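Local coordinates for protein cobalamin biosynthesis precorrin-6Y methylase (CbiE) (Archaeoglobus fulgidus, PDB 2BB3) that probably methylates a precorrin intermediate on the pathway to adenosylcobalamin, drawing on S-adenosyl-L-methionine as methyl donor, at residues Ser29-Arg33 with Arg55-Ala60; Ile24-Gly30 with Val91-Gly97; Val128-Leu133 with Val182-Cys188. One frame throughout, in Å; residues are numbered along the deposited sequence.

Contact 1: Ser29-Arg33 with Arg55-Ala60; sequences SGTCR and RALELA
The R33 guanidinium takes the methyl CD2 of L59 at its edge and in its plane, 3.8 Å from NE, while T31 O lies at the edge of the R55 guanidinium, near its plane but a distant 4.5 Å from NH2. The setting is the N-terminal α/β domain of a tetrapyrrole methylase: the loop that leaves strand 23-28 runs over the last turn of helix 54-59. L59 carries most of the contact by spreading its two branches along the loop. CD1 rests on G30 O at 3.6 Å and beside S29 OG; CD2 reaches T31 O, also at 3.6 Å. Bends at chi2 (-67°) and chi3 bring the R33 chain round so that the guanidinium edge meets this methyl, and the whole contact is held by packing. R55 also makes a cation-pi interaction with Y208, and the T31 hydroxyl turns elsewhere, hydrogen-bonded to I123 O beside the S-adenosyl-L-homocysteine pocket. G30 has a positive phi of 93°, and a beta carbon there would jam against S29 O. At the other end of the interface S29 CB lies against the helix end, 4.1 Å from A60 CB and 3.5 Å from A56 O, the oxygen that accepts the bond from A60 N.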
loop_
_atom_site.group_PDB
_atom_site.type_symbol
_atom_site.label_atom_id
_atom_site.label_comp_id
_atom_site.label_asym_id
_atom_site.label_seq_id
_atom_site.Cartn_x
_atom_site.Cartn_y
_atom_site.Cartn_z
ATOM N N SER A 29 0.214 -11.860 3.006
ATOM C CA SER A 29 1.387 -12.491 3.589
ATOM C C SER A 29 2.547 -11.513 3.581
ATOM O O SER A 29 3.566 -11.723 4.242
ATOM C CB SER A 29 1.783 -13.712 2.769
ATOM O OG SER A 29 2.176 -13.323 1.464
ATOM N N GLY A 30 2.393 -10.430 2.832
ATOM C CA GLY A 30 3.482 -9.479 2.738
ATOM C C GLY A 30 4.345 -9.805 1.533
ATOM O O GLY A 30 4.005 -10.686 0.738
ATOM N N THR A 31 5.475 -9.124 1.402
ATOM C CA THR A 31 6.342 -9.333 0.247
ATOM C C THR A 31 7.691 -9.901 0.645
ATOM O O THR A 31 8.201 -10.815 0.001
ATOM C CB THR A 31 6.568 -8.005 -0.498
ATOM O OG1 THR A 31 5.297 -7.459 -0.880
ATOM C CG2 THR A 31 7.421 -8.224 -1.743
ATOM N N CYS A 32 8.243 -9.350 1.721
ATOM C CA CYS A 32 9.534 -9.759 2.270
ATOM C C CYS A 32 9.300 -10.485 3.583
ATOM O O CYS A 32 8.203 -10.433 4.137
ATOM C CB CYS A 32 10.377 -8.521 2.531
ATOM S SG CYS A 32 10.266 -7.375 1.133
ATOM N N ARG A 33 10.328 -11.159 4.080
ATOM C CA ARG A 33 10.218 -11.872 5.341
ATOM C C ARG A 33 10.087 -10.848 6.463
ATOM O O ARG A 33 10.755 -9.812 6.445
ATOM C CB ARG A 33 11.459 -12.746 5.564
ATOM C CG ARG A 33 11.574 -13.934 4.600
ATOM C CD ARG A 33 10.469 -14.956 4.857
ATOM N NE ARG A 33 10.053 -15.652 3.637
ATOM C CZ ARG A 33 10.514 -16.833 3.230
ATOM N NH1 ARG A 33 11.425 -17.487 3.943
ATOM N NH2 ARG A 33 10.060 -17.362 2.100
ATOM N N ARG A 55 3.671 -19.794 -2.583
ATOM C CA ARG A 55 4.421 -18.608 -2.169
ATOM C C ARG A 55 3.757 -17.888 -1.001
ATOM O O ARG A 55 4.420 -17.524 -0.032
ATOM C CB ARG A 55 4.569 -17.626 -3.334
ATOM C CG ARG A 55 5.783 -17.865 -4.227
ATOM C CD ARG A 55 6.006 -16.686 -5.191
ATOM N NE ARG A 55 6.149 -15.413 -4.481
ATOM C CZ ARG A 55 7.154 -15.120 -3.658
ATOM N NH1 ARG A 55 8.122 -16.003 -3.430
ATOM N NH2 ARG A 55 7.192 -13.938 -3.056
ATOM N N ALA A 56 2.447 -17.682 -1.095
ATOM C CA ALA A 56 1.743 -16.995 -0.024
ATOM C C ALA A 56 1.871 -17.778 1.288
ATOM O O ALA A 56 2.097 -17.185 2.335
ATOM C CB ALA A 56 0.269 -16.785 -0.389
ATOM N N LEU A 57 1.736 -19.102 1.232
ATOM C CA LEU A 57 1.863 -19.915 2.440
ATOM C C LEU A 57 3.286 -19.904 2.971
ATOM O O LEU A 57 3.505 -19.779 4.176
ATOM C CB LEU A 57 1.410 -21.356 2.170
ATOM C CG LEU A 57 -0.042 -21.440 1.703
ATOM C CD1 LEU A 57 -0.418 -22.885 1.360
ATOM C CD2 LEU A 57 -0.955 -20.879 2.793
ATOM N N GLU A 58 4.249 -20.036 2.067
ATOM C CA GLU A 58 5.649 -20.023 2.459
ATOM C C GLU A 58 5.952 -18.711 3.184
ATOM O O GLU A 58 6.380 -18.710 4.343
ATOM C CB GLU A 58 6.557 -20.191 1.227
ATOM C CG GLU A 58 6.589 -21.623 0.663
ATOM C CD GLU A 58 7.434 -21.787 -0.610
ATOM O OE1 GLU A 58 7.893 -22.927 -0.883
ATOM O OE2 GLU A 58 7.629 -20.794 -1.349
ATOM N N LEU A 59 5.682 -17.602 2.503
ATOM C CA LEU A 59 5.903 -16.266 3.045
ATOM C C LEU A 59 5.350 -16.099 4.445
ATOM O O LEU A 59 6.053 -15.631 5.332
ATOM C CB LEU A 59 5.285 -15.219 2.115
ATOM C CG LEU A 59 6.253 -14.641 1.080
ATOM C CD1 LEU A 59 5.508 -13.834 0.002
ATOM C CD2 LEU A 59 7.253 -13.765 1.823
ATOM N N ALA A 60 4.101 -16.500 4.646
ATOM C CA ALA A 60 3.463 -16.392 5.955
ATOM C C ALA A 60 3.950 -17.460 6.947
ATOM O O ALA A 60 3.492 -17.510 8.086
ATOM C CB ALA A 60 1.945 -16.479 5.799
#

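Contact 2: Ile24-Gly30 with Val91-Gly97; sequences IWIVGSG and VAVISTG. With SAH (S-adenosyl-L-homocysteine), chain C.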
loop_
_atom_site.group_PDB
_atom_site.type_symbol
_atom_site.label_atom_id
_atom_site.label_comp_id
_atom_site.label_asym_id
_atom_site.label_seq_id
_atom_site.Cartn_x
_atom_site.Cartn_y
_atom_site.Cartn_z
ATOM N N ILE A 24 -15.145 -15.592 6.221
ATOM C CA ILE A 24 -13.740 -15.925 6.090
ATOM C C ILE A 24 -12.872 -14.669 6.037
ATOM O O ILE A 24 -13.364 -13.569 5.829
ATOM C CB ILE A 24 -13.451 -16.721 4.782
ATOM C CG1 ILE A 24 -13.620 -15.815 3.567
ATOM C CG2 ILE A 24 -14.372 -17.928 4.681
ATOM C CD1 ILE A 24 -13.122 -16.417 2.270
ATOM N N TRP A 25 -11.575 -14.848 6.231
ATOM C CA TRP A 25 -10.638 -13.753 6.141
ATOM C C TRP A 25 -9.726 -13.977 4.942
ATOM O O TRP A 25 -9.432 -15.108 4.576
ATOM C CB TRP A 25 -9.753 -13.664 7.385
ATOM C CG TRP A 25 -10.334 -12.928 8.544
ATOM C CD1 TRP A 25 -11.035 -13.463 9.586
ATOM C CD2 TRP A 25 -10.210 -11.524 8.822
ATOM N NE1 TRP A 25 -11.340 -12.485 10.502
ATOM C CE2 TRP A 25 -10.844 -11.289 10.063
ATOM C CE3 TRP A 25 -9.607 -10.447 8.153
ATOM C CZ2 TRP A 25 -10.911 -10.023 10.640
ATOM C CZ3 TRP A 25 -9.673 -9.180 8.734
ATOM C CH2 TRP A 25 -10.316 -8.984 9.970
ATOM N N ILE A 26 -9.307 -12.882 4.319
ATOM C CA ILE A 26 -8.348 -12.955 3.229
ATOM C C ILE A 26 -7.266 -12.064 3.791
ATOM O O ILE A 26 -7.491 -10.873 3.982
ATOM C CB ILE A 26 -8.857 -12.381 1.886
ATOM C CG1 ILE A 26 -10.019 -13.234 1.336
ATOM C CG2 ILE A 26 -7.712 -12.392 0.875
ATOM C CD1 ILE A 26 -10.503 -12.840 -0.074
ATOM N N VAL A 27 -6.114 -12.653 4.099
ATOM C CA VAL A 27 -5.007 -11.923 4.694
ATOM C C VAL A 27 -3.775 -11.874 3.811
ATOM O O VAL A 27 -3.465 -12.826 3.103
ATOM C CB VAL A 27 -4.587 -12.570 6.039
ATOM C CG1 VAL A 27 -5.832 -12.906 6.860
ATOM C CG2 VAL A 27 -3.796 -13.820 5.778
ATOM N N GLY A 28 -3.067 -10.754 3.853
ATOM C CA GLY A 28 -1.863 -10.627 3.065
ATOM C C GLY A 28 -0.690 -11.271 3.777
ATOM O O GLY A 28 -0.593 -11.232 5.011
ATOM N N SER A 29 0.214 -11.860 3.006
ATOM C CA SER A 29 1.387 -12.491 3.589
ATOM C C SER A 29 2.547 -11.513 3.581
ATOM O O SER A 29 3.566 -11.723 4.242
ATOM C CB SER A 29 1.783 -13.712 2.769
ATOM O OG SER A 29 2.176 -13.323 1.464
ATOM N N GLY A 30 2.393 -10.430 2.832
ATOM C CA GLY A 30 3.482 -9.479 2.738
ATOM C C GLY A 30 4.345 -9.805 1.533
ATOM O O GLY A 30 4.005 -10.686 0.738
ATOM N N VAL A 91 -12.099 -20.259 8.197
ATOM C CA VAL A 91 -11.218 -20.267 7.057
ATOM C C VAL A 91 -10.443 -18.971 6.903
ATOM O O VAL A 91 -10.935 -17.887 7.220
ATOM C CB VAL A 91 -12.026 -20.511 5.760
ATOM C CG1 VAL A 91 -11.094 -20.506 4.557
ATOM C CG2 VAL A 91 -12.790 -21.823 5.866
ATOM N N ALA A 92 -9.213 -19.109 6.429
ATOM C CA ALA A 92 -8.348 -17.974 6.172
ATOM C C ALA A 92 -7.738 -18.233 4.803
ATOM O O ALA A 92 -7.363 -19.362 4.482
ATOM C CB ALA A 92 -7.265 -17.875 7.216
ATOM N N VAL A 93 -7.679 -17.196 3.985
ATOM C CA VAL A 93 -7.086 -17.307 2.678
ATOM C C VAL A 93 -5.954 -16.312 2.740
ATOM O O VAL A 93 -6.153 -15.161 3.131
ATOM C CB VAL A 93 -8.062 -16.898 1.556
ATOM C CG1 VAL A 93 -7.388 -17.039 0.196
ATOM C CG2 VAL A 93 -9.320 -17.760 1.606
ATOM N N ILE A 94 -4.761 -16.765 2.379
ATOM C CA ILE A 94 -3.597 -15.913 2.386
ATOM C C ILE A 94 -3.272 -15.560 0.951
ATOM O O ILE A 94 -3.189 -16.431 0.094
ATOM C CB ILE A 94 -2.388 -16.619 3.006
ATOM C CG1 ILE A 94 -2.718 -17.044 4.438
ATOM C CG2 ILE A 94 -1.188 -15.677 3.003
ATOM C CD1 ILE A 94 -1.529 -17.694 5.162
ATOM N N SER A 95 -3.120 -14.269 0.692
ATOM C CA SER A 95 -2.799 -13.777 -0.640
ATOM C C SER A 95 -1.371 -13.279 -0.567
ATOM O O SER A 95 -0.932 -12.848 0.500
ATOM C CB SER A 95 -3.730 -12.604 -0.988
ATOM O OG SER A 95 -3.335 -11.974 -2.182
ATOM N N THR A 96 -0.627 -13.348 -1.667
ATOM C CA THR A 96 0.736 -12.819 -1.627
ATOM C C THR A 96 0.641 -11.312 -1.485
ATOM O O THR A 96 -0.325 -10.697 -1.950
ATOM C CB THR A 96 1.528 -13.091 -2.903
ATOM O OG1 THR A 96 0.730 -12.733 -4.032
ATOM C CG2 THR A 96 1.954 -14.542 -2.979
ATOM N N GLY A 97 1.643 -10.732 -0.842
ATOM C CA GLY A 97 1.665 -9.303 -0.615
ATOM C C GLY A 97 0.414 -8.761 0.055
ATOM O O GLY A 97 0.031 -9.191 1.141
HETATM N N SAH C . -0.879 -9.151 -4.058
HETATM C CA SAH C . 0.416 -8.913 -4.553
HETATM C CB SAH C . 0.437 -8.865 -6.080
HETATM C CG SAH C . -0.036 -10.013 -6.960
HETATM S SD SAH C . -0.291 -9.728 -8.691
HETATM C C SAH C . 0.948 -7.703 -3.873
HETATM O O SAH C . 2.089 -7.593 -4.081
HETATM O OXT SAH C . 0.245 -6.960 -3.245
HETATM C "C5'" SAH C . 1.315 -10.413 -8.982
HETATM C "C4'" SAH C . 2.336 -9.435 -9.532
HETATM O "O4'" SAH C . 2.919 -8.636 -8.579
HETATM C "C3'" SAH C . 3.436 -10.009 -10.372
HETATM O "O3'" SAH C . 3.080 -10.277 -11.662
HETATM C "C2'" SAH C . 4.444 -8.923 -10.266
HETATM O "O2'" SAH C . 4.297 -7.982 -11.238
HETATM C "C1'" SAH C . 4.178 -8.295 -8.946
HETATM N N9 SAH C . 5.066 -8.824 -7.939
HETATM C C8 SAH C . 4.711 -9.612 -6.970
HETATM N N7 SAH C . 5.698 -9.879 -6.190
HETATM C C5 SAH C . 6.719 -9.259 -6.643
HETATM C C6 SAH C . 7.998 -9.188 -6.200
HETATM N N6 SAH C . 8.429 -9.818 -5.169
HETATM N N1 SAH C . 8.846 -8.438 -6.873
HETATM C C2 SAH C . 8.447 -7.780 -7.965
HETATM N N3 SAH C . 7.199 -7.858 -8.367
HETATM C C4 SAH C . 6.342 -8.591 -7.734
#
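Strands 24-28 and 91-95 run parallel, their axes 4.5 Å apart and turned by 26°, with W25, I26, V27 and G28 paired to A92, V93, I94 and S95. Bonds alternate across the pair: V93 N gives to W25 O, V27 N to V93 O at 2.7 Å, and S95 N to V27 O. S29 N continues the series to S95 O at 2.9 Å. On one face I26 and V93 project together, CG1 of the isoleucine 4.2 Å from CB of the valine, and neighbouring I24 brings CD1 to V93 CG2. On the other face V27 CG2 meets I94 CG1 at a slant, 3.7 Å away; with CG1 at chi1 -44°, CG2 of the valine falls between the backbone N and the carbonyl carbon, facing I94. I94 CG2 also receives S29 CB at 3.6 Å, and helix 54-59 covers this side through A56 and L57. Beyond the strands G30 and G97 form a single antiparallel hydrogen-bonded pair, G30 N to G97 O at 3.2 Å and a weak return bond from G97 N. A beta carbon on G28 would strike G97 O, and one on G97 would strike the carboxylate carbon of S-adenosyl-L-homocysteine. Just past the C-terminal end of strand 91-95, T96 O accepts from the ligand amine N at 2.7 Å, a backbone grip that is consistent with recognition of the amino-acid end of the methyl donor.

Contact 3: Val128-Leu133 with Val182-Cys188; sequences VALARL and VLLENLC. With SAH (S-adenosyl-L-homocysteine), chain C.
Apolar packing dominates where V128 and A129 meet L187 and where A129, R132 and L133 meet L184, as helix 125-133 lies across strand 180-185 of the mixed sheet in the C-terminal α/β domain. The axes of helix segment 128-133 and strand segment 182-185 pass 10.1 Å apart at 127°. V128 and L187 pass alongside one another, pointing opposite ways, CG1 of the valine 3.8 Å from CD1 of the leucine. That same CD1 nestles against A129, 3.8 Å from its CB. One layer further along, the single branch CD2 of L184 meets A129 CB, R132 CB and the L133 side chain, and L133 CD2 goes on to V182 CG1. Polar contacts with the ligand fall to the L187 backbone, which reads the adenine as a base-pairing partner would: L187 N gives to N1 of S-adenosyl-L-homocysteine at 2.9 Å, and adenine N6 gives back to L187 O at 3.1 Å. With CG beside the backbone N (chi1 -66°), the L187 side chain wedges between the purine and the helix. Were an alanine here, everything beyond CB would be gone, which would probably open a gap beside V128 and A129 and leave the adenine-binding turn less firmly propped against the helix. Charge enters at the rim, where R132 NH2 forms a salt bridge with E192 OE2, which also accepts C188 N. At the R132 guanidinium edge, near its plane, C188 SG, disulfide-bonded to C32, sits 4.0 Å from NH2.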
loop_
_atom_site.group_PDB
_atom_site.type_symbol
_atom_site.label_atom_id
_atom_site.label_comp_id
_atom_site.label_asym_id
_atom_site.label_seq_id
_atom_site.Cartn_x
_atom_site.Cartn_y
_atom_site.Cartn_z
ATOM N N VAL A 128 7.011 -1.955 -1.769
ATOM C CA VAL A 128 8.450 -2.189 -1.731
ATOM C C VAL A 128 9.127 -1.440 -2.884
ATOM O O VAL A 128 10.159 -0.807 -2.674
ATOM C CB VAL A 128 8.753 -3.710 -1.777
ATOM C CG1 VAL A 128 10.235 -3.964 -1.939
ATOM C CG2 VAL A 128 8.252 -4.363 -0.487
ATOM N N ALA A 129 8.532 -1.478 -4.081
ATOM C CA ALA A 129 9.103 -0.777 -5.243
ATOM C C ALA A 129 9.124 0.746 -5.024
ATOM O O ALA A 129 10.119 1.420 -5.294
ATOM C CB ALA A 129 8.299 -1.113 -6.535
ATOM N N LEU A 130 8.014 1.276 -4.524
ATOM C CA LEU A 130 7.902 2.706 -4.261
ATOM C C LEU A 130 8.951 3.119 -3.250
ATOM O O LEU A 130 9.511 4.212 -3.331
ATOM C CB LEU A 130 6.505 3.037 -3.743
ATOM C CG LEU A 130 5.531 3.768 -4.678
ATOM C CD1 LEU A 130 5.946 3.670 -6.143
ATOM C CD2 LEU A 130 4.147 3.229 -4.446
ATOM N N ALA A 131 9.222 2.246 -2.289
ATOM C CA ALA A 131 10.232 2.557 -1.289
ATOM C C ALA A 131 11.628 2.561 -1.895
ATOM O O ALA A 131 12.464 3.357 -1.494
ATOM C CB ALA A 131 10.159 1.577 -0.135
ATOM N N ARG A 132 11.882 1.681 -2.860
ATOM C CA ARG A 132 13.201 1.651 -3.512
ATOM C C ARG A 132 13.425 2.906 -4.350
ATOM O O ARG A 132 14.522 3.437 -4.391
ATOM C CB ARG A 132 13.330 0.450 -4.464
ATOM C CG ARG A 132 13.297 -0.904 -3.805
ATOM C CD ARG A 132 14.521 -1.159 -2.937
ATOM N NE ARG A 132 14.619 -2.582 -2.660
ATOM C CZ ARG A 132 14.070 -3.190 -1.618
ATOM N NH1 ARG A 132 13.383 -2.477 -0.729
ATOM N NH2 ARG A 132 14.176 -4.516 -1.490
ATOM N N LEU A 133 12.362 3.356 -5.013
ATOM C CA LEU A 133 12.388 4.513 -5.908
ATOM C C LEU A 133 12.222 5.860 -5.230
ATOM O O LEU A 133 12.482 6.890 -5.848
ATOM C CB LEU A 133 11.264 4.397 -6.946
ATOM C CG LEU A 133 11.244 3.214 -7.915
ATOM C CD1 LEU A 133 9.882 3.110 -8.541
ATOM C CD2 LEU A 133 12.313 3.425 -8.982
ATOM N N VAL A 182 12.072 1.344 -15.707
ATOM C CA VAL A 182 12.881 0.796 -14.636
ATOM C C VAL A 182 12.163 -0.508 -14.281
ATOM O O VAL A 182 10.958 -0.516 -14.040
ATOM C CB VAL A 182 12.935 1.728 -13.394
ATOM C CG1 VAL A 182 13.725 1.067 -12.275
ATOM C CG2 VAL A 182 13.574 3.066 -13.760
ATOM N N LEU A 183 12.915 -1.607 -14.272
ATOM C CA LEU A 183 12.384 -2.927 -13.973
ATOM C C LEU A 183 12.817 -3.324 -12.570
ATOM O O LEU A 183 14.015 -3.385 -12.290
ATOM C CB LEU A 183 12.929 -3.959 -14.974
ATOM C CG LEU A 183 12.711 -3.686 -16.467
ATOM C CD1 LEU A 183 13.301 -4.803 -17.334
ATOM C CD2 LEU A 183 11.239 -3.556 -16.744
ATOM N N LEU A 184 11.849 -3.580 -11.689
ATOM C CA LEU A 184 12.178 -4.022 -10.339
ATOM C C LEU A 184 11.745 -5.489 -10.304
ATOM O O LEU A 184 10.565 -5.809 -10.279
ATOM C CB LEU A 184 11.479 -3.151 -9.282
ATOM C CG LEU A 184 11.888 -1.683 -9.476
ATOM C CD1 LEU A 184 10.784 -0.952 -10.222
ATOM C CD2 LEU A 184 12.179 -1.002 -8.150
ATOM N N GLU A 185 12.738 -6.370 -10.345
ATOM C CA GLU A 185 12.528 -7.802 -10.397
ATOM C C GLU A 185 12.793 -8.549 -9.116
ATOM O O GLU A 185 13.806 -8.328 -8.434
ATOM C CB GLU A 185 13.424 -8.402 -11.490
ATOM C CG GLU A 185 13.257 -7.724 -12.827
ATOM C CD GLU A 185 14.273 -8.188 -13.855
ATOM O OE1 GLU A 185 15.492 -8.078 -13.586
ATOM O OE2 GLU A 185 13.855 -8.664 -14.933
ATOM N N ASN A 186 11.871 -9.447 -8.797
ATOM C CA ASN A 186 12.008 -10.302 -7.629
ATOM C C ASN A 186 12.369 -9.538 -6.358
ATOM O O ASN A 186 13.287 -9.927 -5.637
ATOM C CB ASN A 186 13.076 -11.355 -7.939
ATOM C CG ASN A 186 12.965 -11.883 -9.362
ATOM O OD1 ASN A 186 11.872 -12.217 -9.830
ATOM N ND2 ASN A 186 14.095 -11.962 -10.057
ATOM N N LEU A 187 11.649 -8.455 -6.080
ATOM C CA LEU A 187 11.919 -7.670 -4.888
ATOM C C LEU A 187 11.911 -8.573 -3.660
ATOM O O LEU A 187 10.998 -9.381 -3.463
ATOM C CB LEU A 187 10.880 -6.555 -4.741
ATOM C CG LEU A 187 10.985 -5.514 -5.854
ATOM C CD1 LEU A 187 9.885 -4.460 -5.724
ATOM C CD2 LEU A 187 12.361 -4.837 -5.797
ATOM N N CYS A 188 12.965 -8.450 -2.859
ATOM C CA CYS A 188 13.095 -9.236 -1.641
ATOM C C CYS A 188 13.238 -10.735 -1.838
ATOM O O CYS A 188 12.998 -11.498 -0.916
ATOM C CB CYS A 188 11.900 -8.970 -0.743
ATOM S SG CYS A 188 12.094 -7.501 0.282
HETATM N N SAH C . -0.879 -9.151 -4.058
HETATM C CA SAH C . 0.416 -8.913 -4.553
HETATM C CB SAH C . 0.437 -8.865 -6.080
HETATM C CG SAH C . -0.036 -10.013 -6.960
HETATM S SD SAH C . -0.291 -9.728 -8.691
HETATM C C SAH C . 0.948 -7.703 -3.873
HETATM O O SAH C . 2.089 -7.593 -4.081
HETATM O OXT SAH C . 0.245 -6.960 -3.245
HETATM C "C5'" SAH C . 1.315 -10.413 -8.982
HETATM C "C4'" SAH C . 2.336 -9.435 -9.532
HETATM O "O4'" SAH C . 2.919 -8.636 -8.579
HETATM C "C3'" SAH C . 3.436 -10.009 -10.372
HETATM O "O3'" SAH C . 3.080 -10.277 -11.662
HETATM C "C2'" SAH C . 4.444 -8.923 -10.266
HETATM O "O2'" SAH C . 4.297 -7.982 -11.238
HETATM C "C1'" SAH C . 4.178 -8.295 -8.946
HETATM N N9 SAH C . 5.066 -8.824 -7.939
HETATM C C8 SAH C . 4.711 -9.612 -6.970
HETATM N N7 SAH C . 5.698 -9.879 -6.190
HETATM C C5 SAH C . 6.719 -9.259 -6.643
HETATM C C6 SAH C . 7.998 -9.188 -6.200
HETATM N N6 SAH C . 8.429 -9.818 -5.169
HETATM N N1 SAH C . 8.846 -8.438 -6.873
HETATM C C2 SAH C . 8.447 -7.780 -7.965
HETATM N N3 SAH C . 7.199 -7.858 -8.367
HETATM C C4 SAH C . 6.342 -8.591 -7.734
#

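Overall arrangement
From the N terminus, the first strand enters contact 2 at I24, and S29 and G30 carry the chain straight on into contact 1. Helix 54-59 comes back first, closing a 21-residue loop in contact 1. Strand 91-95 follows, closing a 60-residue loop in contact 2 that encloses the smaller one. The two interfaces meet where A56 CB packs on I94 O and A60 CB on I94 CD1. Contact 3 comes later, in series, closing its own 48-residue loop in the second domain, about 22 Å from contact 2 between centres. The C32-C188 disulfide ties contacts 1 and 3 across the domains, and S-adenosyl-L-homocysteine spans the cleft, touching contacts 2 and 3 and T31.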